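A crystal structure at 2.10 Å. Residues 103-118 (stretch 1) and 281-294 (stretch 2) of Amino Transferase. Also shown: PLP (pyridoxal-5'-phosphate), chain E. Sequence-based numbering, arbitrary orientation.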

# COMPACT_ATOMS: atom_id res chain seq x y z
N TYR A 103 9.99 -7.24 -7.55
CA TYR A 103 8.78 -7.32 -6.70
C TYR A 103 8.02 -6.02 -6.96
O TYR A 103 8.55 -4.95 -6.65
CB TYR A 103 9.16 -7.47 -5.22
CG TYR A 103 7.99 -7.60 -4.28
CD1 TYR A 103 7.33 -6.48 -3.80
CD2 TYR A 103 7.55 -8.84 -3.84
CE1 TYR A 103 6.25 -6.57 -2.94
CE2 TYR A 103 6.47 -8.94 -2.98
CZ TYR A 103 5.83 -7.80 -2.52
OH TYR A 103 4.75 -7.87 -1.66
N MSE A 104 6.82 -6.10 -7.53
CA MSE A 104 6.05 -4.91 -7.90
C MSE A 104 5.40 -4.31 -6.65
O MSE A 104 4.77 -5.02 -5.88
CB MSE A 104 5.00 -5.21 -8.97
CG MSE A 104 5.55 -5.87 -10.25
SE MSE A 104 7.05 -4.96 -11.04
CE MSE A 104 6.15 -3.32 -11.56
N THR A 105 5.56 -2.99 -6.50
CA THR A 105 5.10 -2.26 -5.32
C THR A 105 4.18 -1.10 -5.70
O THR A 105 4.03 -0.76 -6.86
CB THR A 105 6.29 -1.70 -4.50
OG1 THR A 105 7.00 -0.74 -5.30
CG2 THR A 105 7.24 -2.82 -4.03
N MSE A 106 3.60 -0.50 -4.67
CA MSE A 106 2.70 0.63 -4.78
C MSE A 106 3.44 1.94 -4.56
O MSE A 106 3.11 2.72 -3.66
CB MSE A 106 1.54 0.42 -3.81
CG MSE A 106 0.78 -0.89 -4.16
SE MSE A 106 -0.84 -1.09 -3.22
CE MSE A 106 -0.07 -1.39 -1.56
N GLY A 107 4.46 2.17 -5.40
CA GLY A 107 5.31 3.35 -5.34
C GLY A 107 6.56 3.16 -4.51
O GLY A 107 6.75 2.13 -3.85
N ALA A 108 7.44 4.17 -4.60
CA ALA A 108 8.71 4.20 -3.91
C ALA A 108 8.59 4.18 -2.39
O ALA A 108 9.44 3.61 -1.75
CB ALA A 108 9.53 5.41 -4.35
N ALA A 109 7.56 4.82 -1.81
CA ALA A 109 7.34 4.78 -0.35
C ALA A 109 7.10 3.36 0.12
O ALA A 109 7.51 2.99 1.21
CB ALA A 109 6.18 5.66 0.07
N ALA A 110 6.39 2.57 -0.69
CA ALA A 110 6.14 1.17 -0.40
C ALA A 110 7.44 0.35 -0.55
O ALA A 110 7.73 -0.49 0.27
CB ALA A 110 5.04 0.62 -1.29
N SER A 111 8.24 0.65 -1.58
CA SER A 111 9.51 -0.04 -1.84
C SER A 111 10.49 0.17 -0.68
O SER A 111 11.07 -0.79 -0.17
CB SER A 111 10.15 0.44 -3.16
OG SER A 111 9.36 0.11 -4.30
N LEU A 112 10.63 1.41 -0.25
CA LEU A 112 11.52 1.77 0.89
C LEU A 112 11.05 1.10 2.18
O LEU A 112 11.86 0.48 2.88
CB LEU A 112 11.59 3.29 1.07
CG LEU A 112 12.29 4.03 -0.07
CD1 LEU A 112 12.01 5.53 -0.01
CD2 LEU A 112 13.80 3.75 -0.07
N SER A 113 9.73 1.19 2.45
CA SER A 113 9.13 0.58 3.65
C SER A 113 9.44 -0.92 3.71
O SER A 113 9.92 -1.41 4.75
CB SER A 113 7.62 0.84 3.70
OG SER A 113 7.35 2.23 3.83
N ILE A 114 9.21 -1.62 2.59
CA ILE A 114 9.52 -3.06 2.44
C ILE A 114 10.98 -3.36 2.75
O ILE A 114 11.26 -4.32 3.46
CB ILE A 114 9.19 -3.58 1.00
CG1 ILE A 114 7.68 -3.68 0.81
CG2 ILE A 114 9.79 -4.94 0.73
CD1 ILE A 114 7.27 -3.86 -0.61
N CYS A 115 11.90 -2.54 2.22
CA CYS A 115 13.36 -2.73 2.47
C CYS A 115 13.76 -2.60 3.94
O CYS A 115 14.47 -3.45 4.46
CB CYS A 115 14.22 -1.81 1.59
SG CYS A 115 14.18 -2.24 -0.17
N PHE A 116 13.29 -1.55 4.61
CA PHE A 116 13.62 -1.35 6.03
C PHE A 116 12.94 -2.41 6.90
O PHE A 116 13.57 -2.96 7.83
CB PHE A 116 13.28 0.05 6.52
CG PHE A 116 13.92 1.16 5.72
CD1 PHE A 116 15.30 1.19 5.52
CD2 PHE A 116 13.14 2.21 5.22
CE1 PHE A 116 15.90 2.25 4.78
CE2 PHE A 116 13.72 3.26 4.50
CZ PHE A 116 15.10 3.28 4.28
N ARG A 117 11.69 -2.73 6.57
CA ARG A 117 10.93 -3.78 7.27
C ARG A 117 11.60 -5.16 7.12
O ARG A 117 11.73 -5.89 8.09
CB ARG A 117 9.48 -3.80 6.77
CG ARG A 117 8.52 -4.70 7.54
CD ARG A 117 8.53 -4.44 9.04
NE ARG A 117 7.45 -5.15 9.74
CZ ARG A 117 6.22 -4.68 9.99
NH1 ARG A 117 5.85 -3.47 9.64
NH2 ARG A 117 5.36 -5.45 10.64
N ALA A 118 12.03 -5.49 5.90
CA ALA A 118 12.72 -6.76 5.63
C ALA A 118 14.09 -6.84 6.29
O ALA A 118 14.50 -7.89 6.76
CB ALA A 118 12.87 -7.00 4.10
N ARG A 281 3.73 -8.29 2.57
CA ARG A 281 2.56 -8.91 3.22
C ARG A 281 2.23 -8.28 4.59
O ARG A 281 1.06 -7.92 4.84
CB ARG A 281 2.80 -10.41 3.36
CG ARG A 281 1.60 -11.20 3.78
CD ARG A 281 1.96 -12.66 3.80
NE ARG A 281 0.94 -13.46 4.44
CZ ARG A 281 1.00 -14.78 4.64
NH1 ARG A 281 2.07 -15.48 4.32
NH2 ARG A 281 -0.01 -15.39 5.23
N ALA A 282 3.26 -8.11 5.43
CA ALA A 282 3.12 -7.51 6.79
C ALA A 282 2.61 -6.06 6.80
O ALA A 282 1.96 -5.63 7.76
CB ALA A 282 4.44 -7.56 7.52
N LEU A 283 2.93 -5.32 5.73
CA LEU A 283 2.54 -3.91 5.57
C LEU A 283 1.14 -3.75 4.99
O LEU A 283 0.72 -2.63 4.76
CB LEU A 283 3.58 -3.18 4.69
CG LEU A 283 4.95 -2.98 5.35
CD1 LEU A 283 6.03 -2.73 4.30
CD2 LEU A 283 4.92 -1.82 6.34
N GLY A 284 0.44 -4.85 4.74
CA GLY A 284 -0.91 -4.85 4.21
C GLY A 284 -1.00 -4.78 2.70
O GLY A 284 -2.07 -4.46 2.19
N TYR A 285 0.10 -5.08 1.99
CA TYR A 285 0.12 -5.01 0.52
C TYR A 285 -0.30 -6.37 -0.02
O TYR A 285 0.17 -7.38 0.49
CB TYR A 285 1.50 -4.64 -0.05
CG TYR A 285 2.21 -3.45 0.53
CD1 TYR A 285 1.52 -2.33 0.99
CD2 TYR A 285 3.61 -3.38 0.54
CE1 TYR A 285 2.21 -1.20 1.49
CE2 TYR A 285 4.29 -2.24 1.04
CZ TYR A 285 3.56 -1.16 1.52
OH TYR A 285 4.12 -0.00 2.01
N VAL A 286 -1.18 -6.38 -1.02
CA VAL A 286 -1.64 -7.64 -1.64
C VAL A 286 -1.02 -7.76 -3.04
O VAL A 286 -0.50 -8.82 -3.40
CB VAL A 286 -3.16 -7.75 -1.64
CG1 VAL A 286 -3.63 -9.01 -2.37
CG2 VAL A 286 -3.66 -7.73 -0.21
N CYS A 287 -1.08 -6.67 -3.81
CA CYS A 287 -0.38 -6.56 -5.08
C CYS A 287 -0.42 -5.12 -5.58
O CYS A 287 -1.29 -4.36 -5.15
CB CYS A 287 -1.00 -7.47 -6.15
SG CYS A 287 -2.69 -7.09 -6.69
N ALA A 288 0.49 -4.76 -6.49
CA ALA A 288 0.48 -3.45 -7.13
C ALA A 288 -0.76 -3.36 -8.00
O ALA A 288 -1.26 -4.42 -8.43
CB ALA A 288 1.73 -3.24 -7.98
N PRO A 289 -1.28 -2.14 -8.26
CA PRO A 289 -2.49 -2.04 -9.07
C PRO A 289 -2.36 -2.73 -10.45
O PRO A 289 -1.48 -2.38 -11.26
CB PRO A 289 -2.73 -0.54 -9.18
CG PRO A 289 -2.07 0.02 -7.99
CD PRO A 289 -0.83 -0.79 -7.85
N SER A 290 -3.24 -3.70 -10.67
CA SER A 290 -3.22 -4.58 -11.83
C SER A 290 -3.26 -3.82 -13.18
O SER A 290 -2.51 -4.16 -14.09
CB SER A 290 -4.38 -5.58 -11.73
OG SER A 290 -4.29 -6.57 -12.72
N LEU A 291 -4.11 -2.80 -13.27
CA LEU A 291 -4.23 -1.97 -14.50
C LEU A 291 -2.87 -1.37 -14.86
O LEU A 291 -2.44 -1.43 -16.03
CB LEU A 291 -5.29 -0.86 -14.34
CG LEU A 291 -5.39 0.23 -15.40
CD1 LEU A 291 -5.69 -0.42 -16.72
CD2 LEU A 291 -6.45 1.27 -15.05
N PHE A 292 -2.19 -0.83 -13.84
CA PHE A 292 -0.87 -0.19 -14.01
C PHE A 292 0.26 -1.19 -14.25
O PHE A 292 1.15 -0.89 -15.03
CB PHE A 292 -0.58 0.82 -12.89
CG PHE A 292 -1.63 1.90 -12.81
CD1 PHE A 292 -1.80 2.79 -13.87
CD2 PHE A 292 -2.47 2.02 -11.72
CE1 PHE A 292 -2.80 3.78 -13.81
CE2 PHE A 292 -3.47 3.00 -11.67
CZ PHE A 292 -3.63 3.86 -12.70
N GLN A 293 0.21 -2.38 -13.63
CA GLN A 293 1.19 -3.44 -13.95
C GLN A 293 1.14 -3.82 -15.43
O GLN A 293 2.18 -3.90 -16.07
CB GLN A 293 0.96 -4.71 -13.14
CG GLN A 293 1.23 -4.59 -11.64
CD GLN A 293 1.31 -5.95 -10.97
OE1 GLN A 293 2.02 -6.83 -11.44
NE2 GLN A 293 0.60 -6.13 -9.85
N LYS A 294 -0.08 -4.02 -15.94
CA LYS A 294 -0.28 -4.40 -17.34
C LYS A 294 0.11 -3.26 -18.29
O LYS A 294 0.70 -3.52 -19.34
CB LYS A 294 -1.70 -4.94 -17.58
CG LYS A 294 -1.99 -6.19 -16.69
CD LYS A 294 -3.31 -6.84 -16.97
CE LYS A 294 -3.86 -7.62 -15.78
NZ LYS A 294 -2.90 -8.51 -15.07
N1 PLP E . 12.16 9.27 -2.76
C2 PLP E . 12.42 10.63 -2.99
C2A PLP E . 13.82 11.13 -2.84
C3 PLP E . 11.38 11.49 -3.39
O3 PLP E . 11.63 12.82 -3.64
C4 PLP E . 10.06 11.01 -3.52
C4A PLP E . 8.96 12.06 -3.51
O4A PLP E . 8.51 12.46 -2.43
C5 PLP E . 9.82 9.62 -3.28
C6 PLP E . 10.88 8.76 -2.89
C5A PLP E . 8.44 9.00 -3.36
O4P PLP E . 8.12 8.49 -4.61
P PLP E . 6.73 7.68 -4.76
O1P PLP E . 6.89 6.57 -5.76
O2P PLP E . 5.69 8.61 -5.31
O3P PLP E . 6.27 7.12 -3.45
O HOH W 1 2.55 -6.65 -6.78
O HOH W 2 3.04 -3.72 9.21

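What fills the centre of the contact? The ring of Tyr 285, which gives up more surface to the other stretch than any other residue here, lies among three apolar side chains of stretch 1. Selenomethionine Met 106 brings its CE to 3.1 Å from Tyr 285 CD1, a very tight approach for a methyl group and an aromatic carbon. Ile 114 meets the ring at its edge, with CG1 3.7 Å from CE2 of Tyr 285, and Ala 110 adds its CB 3.6 Å from Tyr 285 CZ. The phenol end lies close to the helix: Tyr 285 OH is 3.4 Å from Ala 110 CA. That hydroxyl finds its hydrogen bond elsewhere in the structure.

How does the packing spread from this ring? Along the helix that begins at Ala 108, Leu 283 points toward stretch 1 and sets CD1 4.0 Å from Ile 114 CG1 and 4.0 Å from Ser 113 CB. Ser 113 points its CA-to-CB bond toward stretch 2, while its OG donates to Ala 109 O (2.7 Å) within its own helix, so its polar group is satisfied without a partner across the contact. In the other direction, Met 106 CG rests 4.0 Å from Pro 289 CD, and Met 104 CB, also of a selenomethionine, lies 3.9 Å from Ala 288 CB.

What do the backbones do around these side chains? The strand 103-105 comes near the loop before the second helix of stretch 2, with the CA atoms of Thr 105 and Ala 288 5.1 Å apart. No direct hydrogen bond crosses between the stretches; instead water 1 donates to Met 104 O (2.9 Å) and accepts from Ala 288 N (2.8 Å), joining the two main chains. Beside it, Gln 293 NE2 donates to Ala 288 O (2.9 Å), tying the helix side chain back to the loop. At the other end Gly 284, with positive phi, closes a Schellman motif, after which the chain continues to Tyr 285.

Where does the contact turn polar? Arg 117, partly exposed, reaches over the end of the first helix of stretch 2. Ala 282 CB covers one face of its guanidinium, 3.9 Å from NH2 of Arg 117, while Leu 283 CD2 comes within 3.8 Å of Arg 117 NH1. The flat group thus packs against carbon yet keeps its N-H groups for polar partners: Arg 117 NH1 donates to water 2 (2.9 Å), which in turn donates to Ala 282 O (2.6 Å), so a second water bridges the stretches at this edge.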